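Local coordinates for protein glucose-1-phosphate uridylyltransferase (Sphingomonas elodea, PDB 2UX8) that probably catalyses the transfer of a uridylyl group from UTP to alpha-D-glucose 1-phosphate, giving UDP-glucose and diphosphate, at residues L74-E85 / T101-Y110; L24-T32 / D263-I271. All coordinates share one frame; numbering follows the deposited sequence.

Along the chain, both segments of contact 1 fall between the two halves of contact 2, in the order 24-32, 74-85, 101-110, 263-271. The contacts do not touch: their centres are about 25 Å apart and their nearest atoms about 10 Å. The central mixed sheet connects them. Segment 24-32 follows strand 16-21, which pairs in parallel with strand 62-67, and that strand pairs in turn with strand 108-112 of contact 1. Contact 1 packs helix 72-77 and the turn after it against strand 108-112, where the sheet runs on into a second subunit, whereas contact 2 fastens a loop beside the glucose-1-phosphate site to the start of helix 267-279. Both contacts also meet the third subunit of the tetramer.

Contact 1 of 2, residues L74-E85 / T101-Y110; sequences LEDHFDIAYELE and TRLKPGNIAY
F78, just beyond helix 72-77, meets I108 at the start of strand 108-112. The contact thus lies within a beta-alpha-beta crossover of the Rossmann-like nucleotidyltransferase fold, in which strands 62-67 and 108-112 are parallel neighbours and helix 72-77 belongs to the connection between them. The two side chains cross at about a right angle, with I108 CD1 3.7 Å from F78 CB. H77 packs against the F78 ring from within its own segment: with CG anti to the backbone N (chi1 -180°), its imidazole brings CD2 over the centre of that ring, 3.5 Å above the plane, while NE2 bonds to Q49. F65 of the central strand meets F78 edge-to-face and also packs against Y110.

Farther along the strand, the CG of E75 lies over one face of the Y110 ring in a CH-pi arrangement, although its exact height is doubtful in this model. The carboxylate is turned 31° from the ring plane, and its OE2 forms a salt bridge with R112 of the second subunit. The strand itself continues the sheet into that subunit by antiparallel pairing.

The backbones come together where F78 CA makes a C-H...O contact of 3.2 Å with T101 O. R102 then runs past the turn after the helix. Its CG lies 3.8 Å from F78 O, and the bend at chi3 (70°) takes the end of the chain across I80. There the guanidinium comes near the carboxylate of E85, but not within salt-bridge distance: R102 NH1 and E85 OE2 are 4.4 Å apart. T101 OG1 is hydrogen-bonded to L98 O. One water joins the segments, donating to T101 OG1 at 3.3 Å and, weakly, to E85 OE2 at 3.4 Å.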
loop_
_atom_site.group_PDB
_atom_site.type_symbol
_atom_site.label_atom_id
_atom_site.label_comp_id
_atom_site.label_asym_id
_atom_site.label_seq_id
_atom_site.Cartn_x
_atom_site.Cartn_y
_atom_site.Cartn_z
ATOM N N LEU C 74 0.607 3.522 9.444
ATOM C CA LEU C 74 1.458 4.130 10.442
ATOM C C LEU C 74 2.388 5.115 9.786
ATOM O O LEU C 74 2.723 6.145 10.359
ATOM C CB LEU C 74 2.286 3.066 11.150
ATOM C CG LEU C 74 2.004 2.895 12.637
ATOM C CD1 LEU C 74 1.112 1.695 12.873
ATOM C CD2 LEU C 74 3.319 2.708 13.351
ATOM N N GLU C 75 2.805 4.786 8.573
ATOM C CA GLU C 75 3.730 5.631 7.841
ATOM C C GLU C 75 3.046 6.868 7.266
ATOM O O GLU C 75 3.562 7.983 7.352
ATOM C CB GLU C 75 4.364 4.815 6.726
ATOM C CG GLU C 75 5.794 5.175 6.461
ATOM C CD GLU C 75 6.486 4.139 5.621
ATOM O OE1 GLU C 75 6.072 2.962 5.704
ATOM O OE2 GLU C 75 7.443 4.495 4.898
ATOM N N ASP C 76 1.871 6.659 6.692
ATOM C CA ASP C 76 1.126 7.750 6.096
ATOM C C ASP C 76 0.624 8.733 7.133
ATOM O O ASP C 76 0.566 9.941 6.885
ATOM C CB ASP C 76 -0.044 7.200 5.297
ATOM C CG ASP C 76 0.406 6.337 4.147
ATOM O OD1 ASP C 76 1.462 6.645 3.564
ATOM O OD2 ASP C 76 -0.294 5.361 3.813
ATOM N N HIS C 77 0.270 8.210 8.299
ATOM C CA HIS C 77 -0.235 9.044 9.368
ATOM C C HIS C 77 0.730 10.166 9.757
ATOM O O HIS C 77 0.293 11.247 10.139
ATOM C CB HIS C 77 -0.537 8.195 10.599
ATOM C CG HIS C 77 -1.069 8.989 11.747
ATOM N ND1 HIS C 77 -2.397 9.346 11.851
ATOM C CD2 HIS C 77 -0.442 9.552 12.806
ATOM C CE1 HIS C 77 -2.565 10.096 12.926
ATOM N NE2 HIS C 77 -1.395 10.238 13.521
ATOM N N PHE C 78 2.031 9.911 9.658
ATOM C CA PHE C 78 3.011 10.915 10.041
ATOM C C PHE C 78 3.649 11.643 8.877
ATOM O O PHE C 78 4.766 12.141 8.978
ATOM C CB PHE C 78 4.101 10.292 10.917
ATOM C CG PHE C 78 3.603 9.803 12.244
ATOM C CD1 PHE C 78 3.161 8.497 12.402
ATOM C CD2 PHE C 78 3.546 10.665 13.338
ATOM C CE1 PHE C 78 2.664 8.047 13.635
ATOM C CE2 PHE C 78 3.053 10.231 14.568
ATOM C CZ PHE C 78 2.610 8.918 14.718
ATOM N N ASP C 79 2.933 11.715 7.769
ATOM C CA ASP C 79 3.440 12.406 6.597
ATOM C C ASP C 79 2.351 13.406 6.206
ATOM O O ASP C 79 1.295 13.458 6.831
ATOM C CB ASP C 79 3.690 11.378 5.481
ATOM C CG ASP C 79 4.620 11.897 4.396
ATOM O OD1 ASP C 79 5.159 13.015 4.541
ATOM O OD2 ASP C 79 4.819 11.176 3.396
ATOM N N ILE C 80 2.600 14.212 5.190
ATOM C CA ILE C 80 1.593 15.162 4.756
ATOM C C ILE C 80 0.465 14.419 4.046
ATOM O O ILE C 80 0.708 13.605 3.155
ATOM C CB ILE C 80 2.204 16.185 3.808
ATOM C CG1 ILE C 80 3.272 16.978 4.562
ATOM C CG2 ILE C 80 1.121 17.069 3.230
ATOM C CD1 ILE C 80 4.009 17.978 3.720
ATOM N N ALA C 81 -0.766 14.682 4.469
ATOM C CA ALA C 81 -1.938 14.064 3.866
ATOM C C ALA C 81 -2.373 15.064 2.805
ATOM O O ALA C 81 -3.320 15.836 2.990
ATOM C CB ALA C 81 -3.018 13.880 4.908
ATOM N N TYR C 82 -1.654 15.043 1.692
ATOM C CA TYR C 82 -1.886 15.967 0.600
ATOM C C TYR C 82 -3.325 16.312 0.223
ATOM O O TYR C 82 -3.729 17.467 0.348
ATOM C CB TYR C 82 -1.134 15.494 -0.636
ATOM C CG TYR C 82 -0.798 16.629 -1.554
ATOM C CD1 TYR C 82 0.337 17.404 -1.343
ATOM C CD2 TYR C 82 -1.652 16.979 -2.595
ATOM C CE1 TYR C 82 0.611 18.509 -2.147
ATOM C CE2 TYR C 82 -1.390 18.084 -3.406
ATOM C CZ TYR C 82 -0.257 18.843 -3.176
ATOM O OH TYR C 82 0.005 19.937 -3.969
ATOM N N GLU C 83 -4.105 15.339 -0.235
ATOM C CA GLU C 83 -5.478 15.625 -0.644
ATOM C C GLU C 83 -6.347 16.110 0.503
ATOM O O GLU C 83 -7.194 16.987 0.323
ATOM C CB GLU C 83 -6.119 14.400 -1.298
ATOM C CG GLU C 83 -7.463 14.694 -1.943
ATOM C CD GLU C 83 -8.030 13.501 -2.678
ATOM O OE1 GLU C 83 -7.285 12.903 -3.475
ATOM O OE2 GLU C 83 -9.214 13.161 -2.467
ATOM N N LEU C 84 -6.137 15.540 1.683
ATOM C CA LEU C 84 -6.896 15.926 2.866
ATOM C C LEU C 84 -6.717 17.402 3.182
ATOM O O LEU C 84 -7.687 18.141 3.327
ATOM C CB LEU C 84 -6.429 15.122 4.067
ATOM C CG LEU C 84 -7.022 15.518 5.417
ATOM C CD1 LEU C 84 -8.541 15.355 5.409
ATOM C CD2 LEU C 84 -6.400 14.662 6.481
ATOM N N GLU C 85 -5.464 17.823 3.311
ATOM C CA GLU C 85 -5.157 19.218 3.613
ATOM C C GLU C 85 -5.734 20.150 2.555
ATOM O O GLU C 85 -6.116 21.285 2.856
ATOM C CB GLU C 85 -3.638 19.449 3.705
ATOM C CG GLU C 85 -2.944 18.655 4.803
ATOM C CD GLU C 85 -1.589 19.225 5.197
ATOM O OE1 GLU C 85 -1.171 20.246 4.601
ATOM O OE2 GLU C 85 -0.944 18.646 6.107
ATOM N N THR C 101 1.019 15.792 14.134
ATOM C CA THR C 101 0.947 14.558 13.372
ATOM C C THR C 101 2.094 14.494 12.396
ATOM O O THR C 101 2.333 13.464 11.782
ATOM C CB THR C 101 -0.345 14.431 12.556
ATOM O OG1 THR C 101 -0.443 15.518 11.636
ATOM C CG2 THR C 101 -1.545 14.425 13.459
ATOM N N ARG C 102 2.811 15.596 12.244
ATOM C CA ARG C 102 3.918 15.594 11.313
ATOM C C ARG C 102 5.132 16.228 11.944
ATOM O O ARG C 102 5.054 17.332 12.466
ATOM C CB ARG C 102 3.533 16.361 10.061
ATOM C CG ARG C 102 4.280 15.937 8.835
ATOM C CD ARG C 102 3.999 16.915 7.732
ATOM N NE ARG C 102 4.632 18.194 8.016
ATOM C CZ ARG C 102 4.300 19.338 7.437
ATOM N NH1 ARG C 102 3.331 19.374 6.539
ATOM N NH2 ARG C 102 4.945 20.449 7.749
ATOM N N LEU C 103 6.253 15.520 11.906
ATOM C CA LEU C 103 7.491 16.039 12.460
ATOM C C LEU C 103 8.369 16.546 11.325
ATOM O O LEU C 103 7.981 16.488 10.158
ATOM C CB LEU C 103 8.223 14.947 13.240
ATOM C CG LEU C 103 7.963 14.837 14.750
ATOM C CD1 LEU C 103 6.500 14.659 15.044
ATOM C CD2 LEU C 103 8.744 13.664 15.298
ATOM N N LYS C 104 9.541 17.059 11.673
ATOM C CA LYS C 104 10.485 17.547 10.677
ATOM C C LYS C 104 10.951 16.360 9.841
ATOM O O LYS C 104 11.080 15.242 10.353
ATOM C CB LYS C 104 11.689 18.159 11.371
ATOM C CG LYS C 104 11.882 19.621 11.133
ATOM C CD LYS C 104 12.923 20.145 12.086
ATOM C CE LYS C 104 13.293 21.572 11.775
ATOM N NZ LYS C 104 14.162 22.125 12.846
ATOM N N PRO C 105 11.208 16.577 8.541
ATOM C CA PRO C 105 11.660 15.469 7.695
ATOM C C PRO C 105 12.903 14.798 8.283
ATOM O O PRO C 105 13.852 15.472 8.689
ATOM C CB PRO C 105 11.934 16.148 6.356
ATOM C CG PRO C 105 10.926 17.252 6.340
ATOM C CD PRO C 105 11.011 17.799 7.745
ATOM N N GLY C 106 12.886 13.470 8.338
ATOM C CA GLY C 106 14.010 12.737 8.887
ATOM C C GLY C 106 13.860 12.376 10.354
ATOM O O GLY C 106 14.521 11.453 10.830
ATOM N N ASN C 107 12.994 13.084 11.077
ATOM C CA ASN C 107 12.803 12.805 12.502
ATOM C C ASN C 107 12.043 11.520 12.794
ATOM O O ASN C 107 11.903 11.118 13.952
ATOM C CB ASN C 107 12.119 13.980 13.204
ATOM C CG ASN C 107 13.047 15.173 13.375
ATOM O OD1 ASN C 107 14.269 15.039 13.344
ATOM N ND2 ASN C 107 12.468 16.342 13.575
ATOM N N ILE C 108 11.541 10.881 11.745
ATOM C CA ILE C 108 10.840 9.621 11.908
ATOM C C ILE C 108 11.415 8.653 10.898
ATOM O O ILE C 108 11.315 8.875 9.701
ATOM C CB ILE C 108 9.338 9.755 11.670
ATOM C CG1 ILE C 108 8.728 10.665 12.749
ATOM C CG2 ILE C 108 8.706 8.374 11.677
ATOM C CD1 ILE C 108 7.227 10.582 12.875
ATOM N N ALA C 109 12.039 7.588 11.389
ATOM C CA ALA C 109 12.649 6.599 10.520
ATOM C C ALA C 109 11.973 5.255 10.728
ATOM O O ALA C 109 11.546 4.937 11.837
ATOM C CB ALA C 109 14.129 6.501 10.818
ATOM N N TYR C 110 11.863 4.480 9.650
ATOM C CA TYR C 110 11.238 3.160 9.701
ATOM C C TYR C 110 12.201 2.059 9.290
ATOM O O TYR C 110 13.021 2.247 8.389
ATOM C CB TYR C 110 10.039 3.059 8.752
ATOM C CG TYR C 110 9.005 4.132 8.893
ATOM C CD1 TYR C 110 9.204 5.392 8.343
ATOM C CD2 TYR C 110 7.819 3.891 9.583
ATOM C CE1 TYR C 110 8.239 6.400 8.480
ATOM C CE2 TYR C 110 6.846 4.886 9.728
ATOM C CZ TYR C 110 7.061 6.137 9.174
ATOM O OH TYR C 110 6.096 7.115 9.301
HETATM O O HOH W 1 0.331 16.997 8.798
#

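Contact 2 of 2, residues L24-T32 / D263-I271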
loop_
_atom_site.group_PDB
_atom_site.type_symbol
_atom_site.label_atom_id
_atom_site.label_comp_id
_atom_site.label_asym_id
_atom_site.label_seq_id
_atom_site.Cartn_x
_atom_site.Cartn_y
_atom_site.Cartn_z
ATOM N N LEU C 24 0.910 -8.288 15.402
ATOM C CA LEU C 24 -0.290 -8.616 14.628
ATOM C C LEU C 24 -1.561 -8.445 15.460
ATOM O O LEU C 24 -2.650 -8.841 15.042
ATOM C CB LEU C 24 -0.234 -10.051 14.101
ATOM C CG LEU C 24 0.943 -10.422 13.200
ATOM C CD1 LEU C 24 0.524 -11.584 12.311
ATOM C CD2 LEU C 24 1.357 -9.232 12.345
ATOM N N GLY C 25 -1.405 -7.854 16.642
ATOM C CA GLY C 25 -2.528 -7.617 17.539
ATOM C C GLY C 25 -3.693 -8.596 17.494
ATOM O O GLY C 25 -4.844 -8.184 17.641
ATOM N N THR C 26 -3.400 -9.886 17.322
ATOM C CA THR C 26 -4.428 -10.928 17.244
ATOM C C THR C 26 -5.531 -10.855 18.294
ATOM O O THR C 26 -6.612 -11.398 18.095
ATOM C CB THR C 26 -3.824 -12.337 17.345
ATOM O OG1 THR C 26 -3.333 -12.549 18.673
ATOM C CG2 THR C 26 -2.687 -12.503 16.347
ATOM N N ARG C 27 -5.272 -10.198 19.416
ATOM C CA ARG C 27 -6.287 -10.107 20.463
ATOM C C ARG C 27 -7.473 -9.250 20.087
ATOM O O ARG C 27 -8.553 -9.404 20.648
ATOM C CB ARG C 27 -5.702 -9.548 21.749
ATOM C CG ARG C 27 -4.876 -10.511 22.534
ATOM C CD ARG C 27 -4.638 -9.918 23.885
ATOM N NE ARG C 27 -3.469 -10.492 24.513
ATOM C CZ ARG C 27 -2.532 -9.765 25.099
ATOM N NH1 ARG C 27 -2.643 -8.448 25.126
ATOM N NH2 ARG C 27 -1.486 -10.352 25.652
ATOM N N PHE C 28 -7.271 -8.330 19.151
ATOM C CA PHE C 28 -8.356 -7.446 18.744
ATOM C C PHE C 28 -9.068 -7.784 17.441
ATOM O O PHE C 28 -9.775 -6.940 16.888
ATOM C CB PHE C 28 -7.877 -5.991 18.691
ATOM C CG PHE C 28 -8.034 -5.257 19.991
ATOM C CD1 PHE C 28 -7.195 -5.532 21.074
ATOM C CD2 PHE C 28 -9.028 -4.292 20.139
ATOM C CE1 PHE C 28 -7.341 -4.853 22.283
ATOM C CE2 PHE C 28 -9.186 -3.608 21.339
ATOM C CZ PHE C 28 -8.343 -3.887 22.414
ATOM N N LEU C 29 -8.885 -9.004 16.940
ATOM C CA LEU C 29 -9.570 -9.418 15.711
ATOM C C LEU C 29 -11.059 -9.377 15.999
ATOM O O LEU C 29 -11.477 -9.597 17.126
ATOM C CB LEU C 29 -9.167 -10.832 15.299
ATOM C CG LEU C 29 -7.932 -11.086 14.420
ATOM C CD1 LEU C 29 -7.135 -9.831 14.186
ATOM C CD2 LEU C 29 -7.069 -12.104 15.080
ATOM N N PRO C 30 -11.881 -9.099 14.969
ATOM C CA PRO C 30 -11.449 -8.843 13.593
ATOM C C PRO C 30 -10.963 -7.446 13.254
ATOM O O PRO C 30 -10.437 -7.225 12.161
ATOM C CB PRO C 30 -12.695 -9.151 12.770
ATOM C CG PRO C 30 -13.831 -9.305 13.745
ATOM C CD PRO C 30 -13.333 -8.903 15.097
ATOM N N ALA C 31 -11.160 -6.500 14.160
ATOM C CA ALA C 31 -10.765 -5.138 13.903
ATOM C C ALA C 31 -9.338 -4.986 13.399
ATOM O O ALA C 31 -9.069 -4.141 12.551
ATOM C CB ALA C 31 -10.970 -4.306 15.150
ATOM N N THR C 32 -8.423 -5.808 13.901
ATOM C CA THR C 32 -7.024 -5.685 13.504
ATOM C C THR C 32 -6.571 -6.614 12.404
ATOM O O THR C 32 -5.370 -6.805 12.223
ATOM C CB THR C 32 -6.111 -5.914 14.710
ATOM O OG1 THR C 32 -6.634 -6.998 15.488
ATOM C CG2 THR C 32 -6.013 -4.646 15.557
ATOM N N ASP C 263 -4.305 -0.578 29.979
ATOM C CA ASP C 263 -3.776 -1.627 29.132
ATOM C C ASP C 263 -4.665 -1.806 27.901
ATOM O O ASP C 263 -5.593 -2.610 27.904
ATOM C CB ASP C 263 -3.691 -2.938 29.924
ATOM C CG ASP C 263 -2.959 -4.035 29.171
ATOM O OD1 ASP C 263 -2.423 -3.764 28.072
ATOM O OD2 ASP C 263 -2.910 -5.173 29.687
ATOM N N CYS C 264 -4.388 -1.043 26.852
ATOM C CA CYS C 264 -5.159 -1.163 25.628
ATOM C C CYS C 264 -4.758 -2.429 24.892
ATOM O O CYS C 264 -5.079 -2.613 23.727
ATOM C CB CYS C 264 -4.937 0.066 24.762
ATOM S SG CYS C 264 -5.657 1.503 25.558
ATOM N N GLY C 265 -4.042 -3.295 25.599
ATOM C CA GLY C 265 -3.615 -4.557 25.033
ATOM C C GLY C 265 -4.793 -5.511 25.075
ATOM O O GLY C 265 -4.864 -6.471 24.304
ATOM N N ASP C 266 -5.723 -5.255 25.992
ATOM C CA ASP C 266 -6.920 -6.079 26.097
ATOM C C ASP C 266 -8.165 -5.196 25.932
ATOM O O ASP C 266 -8.187 -4.042 26.348
ATOM C CB ASP C 266 -6.942 -6.840 27.425
ATOM C CG ASP C 266 -7.592 -6.062 28.537
ATOM O OD1 ASP C 266 -8.813 -6.240 28.755
ATOM O OD2 ASP C 266 -6.877 -5.271 29.188
ATOM N N LYS C 267 -9.197 -5.746 25.307
ATOM C CA LYS C 267 -10.423 -5.014 25.034
ATOM C C LYS C 267 -11.010 -4.169 26.148
ATOM O O LYS C 267 -11.431 -3.042 25.897
ATOM C CB LYS C 267 -11.492 -5.967 24.521
ATOM C CG LYS C 267 -11.023 -6.784 23.347
ATOM C CD LYS C 267 -12.104 -7.715 22.852
ATOM C CE LYS C 267 -11.514 -8.738 21.898
ATOM N NZ LYS C 267 -12.564 -9.618 21.304
ATOM N N ALA C 268 -11.064 -4.699 27.367
ATOM C CA ALA C 268 -11.620 -3.942 28.493
ATOM C C ALA C 268 -10.833 -2.661 28.749
ATOM O O ALA C 268 -11.412 -1.606 28.981
ATOM C CB ALA C 268 -11.642 -4.799 29.753
ATOM N N GLY C 269 -9.514 -2.752 28.704
ATOM C CA GLY C 269 -8.706 -1.574 28.930
ATOM C C GLY C 269 -8.931 -0.545 27.841
ATOM O O GLY C 269 -9.069 0.656 28.113
ATOM N N PHE C 270 -8.963 -1.022 26.601
ATOM C CA PHE C 270 -9.165 -0.163 25.454
ATOM C C PHE C 270 -10.420 0.678 25.655
ATOM O O PHE C 270 -10.407 1.898 25.468
ATOM C CB PHE C 270 -9.302 -1.015 24.196
ATOM C CG PHE C 270 -9.627 -0.224 22.979
ATOM C CD1 PHE C 270 -8.672 0.604 22.396
ATOM C CD2 PHE C 270 -10.910 -0.250 22.446
ATOM C CE1 PHE C 270 -8.996 1.403 21.296
ATOM C CE2 PHE C 270 -11.247 0.544 21.345
ATOM C CZ PHE C 270 -10.290 1.371 20.772
ATOM N N ILE C 271 -11.507 0.022 26.043
ATOM C CA ILE C 271 -12.763 0.720 26.262
ATOM C C ILE C 271 -12.692 1.689 27.442
ATOM O O ILE C 271 -13.188 2.818 27.365
ATOM C CB ILE C 271 -13.910 -0.295 26.431
ATOM C CG1 ILE C 271 -14.344 -0.773 25.042
ATOM C CG2 ILE C 271 -15.086 0.334 27.169
ATOM C CD1 ILE C 271 -15.031 -2.104 25.034
#
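R27 reaches the carbonyl of G265 from an uncommon direction. The oxygen lies almost in the guanidinium plane, at its edge, and the N-H...O angle is 158°, yet R27 NH1 stands well above the carbonyl plane, 63° out of it, at 3.1 Å from G265 O. The arginine chain is extended from CG to NE, which carries its charged end to this backbone turn; it is poorly ordered, however, and the bond may not be rigid.

Next to it F28 forms the buried heart of the contact. One edge of its ring points toward the face of F270 in an offset edge-to-face pair, with planes at 81° and centroids 5.5 Å apart. F28 CZ also packs against F270 CB at 3.5 Å. K267 comes from another direction: its CG lies over one face of the F28 ring, 4.0 Å above the plane and offset toward the rim. The extended lysine continues past R27 O to a salt bridge between its NZ and D44 of the third subunit. L40 touches both F28 and F270.

The loop 24-32 has an internal clasp, as G25 O accepts from F28 N at 2.9 Å and from T32 OG1 at 3.0 Å, the two donors reaching it from opposite faces. Its G-T-R-x-x-P sequence is consistent with part of the glycine-rich signature loop of sugar nucleotidyltransferases. The R27 side chain is about 6 Å from a bound glucose 1-phosphate. The aromatic packing of F28 and the bond of R27 to a backbone carbonyl thus probably help to hold this loop near the sugar-phosphate site, the disorder of R27 leaving its own part less certain.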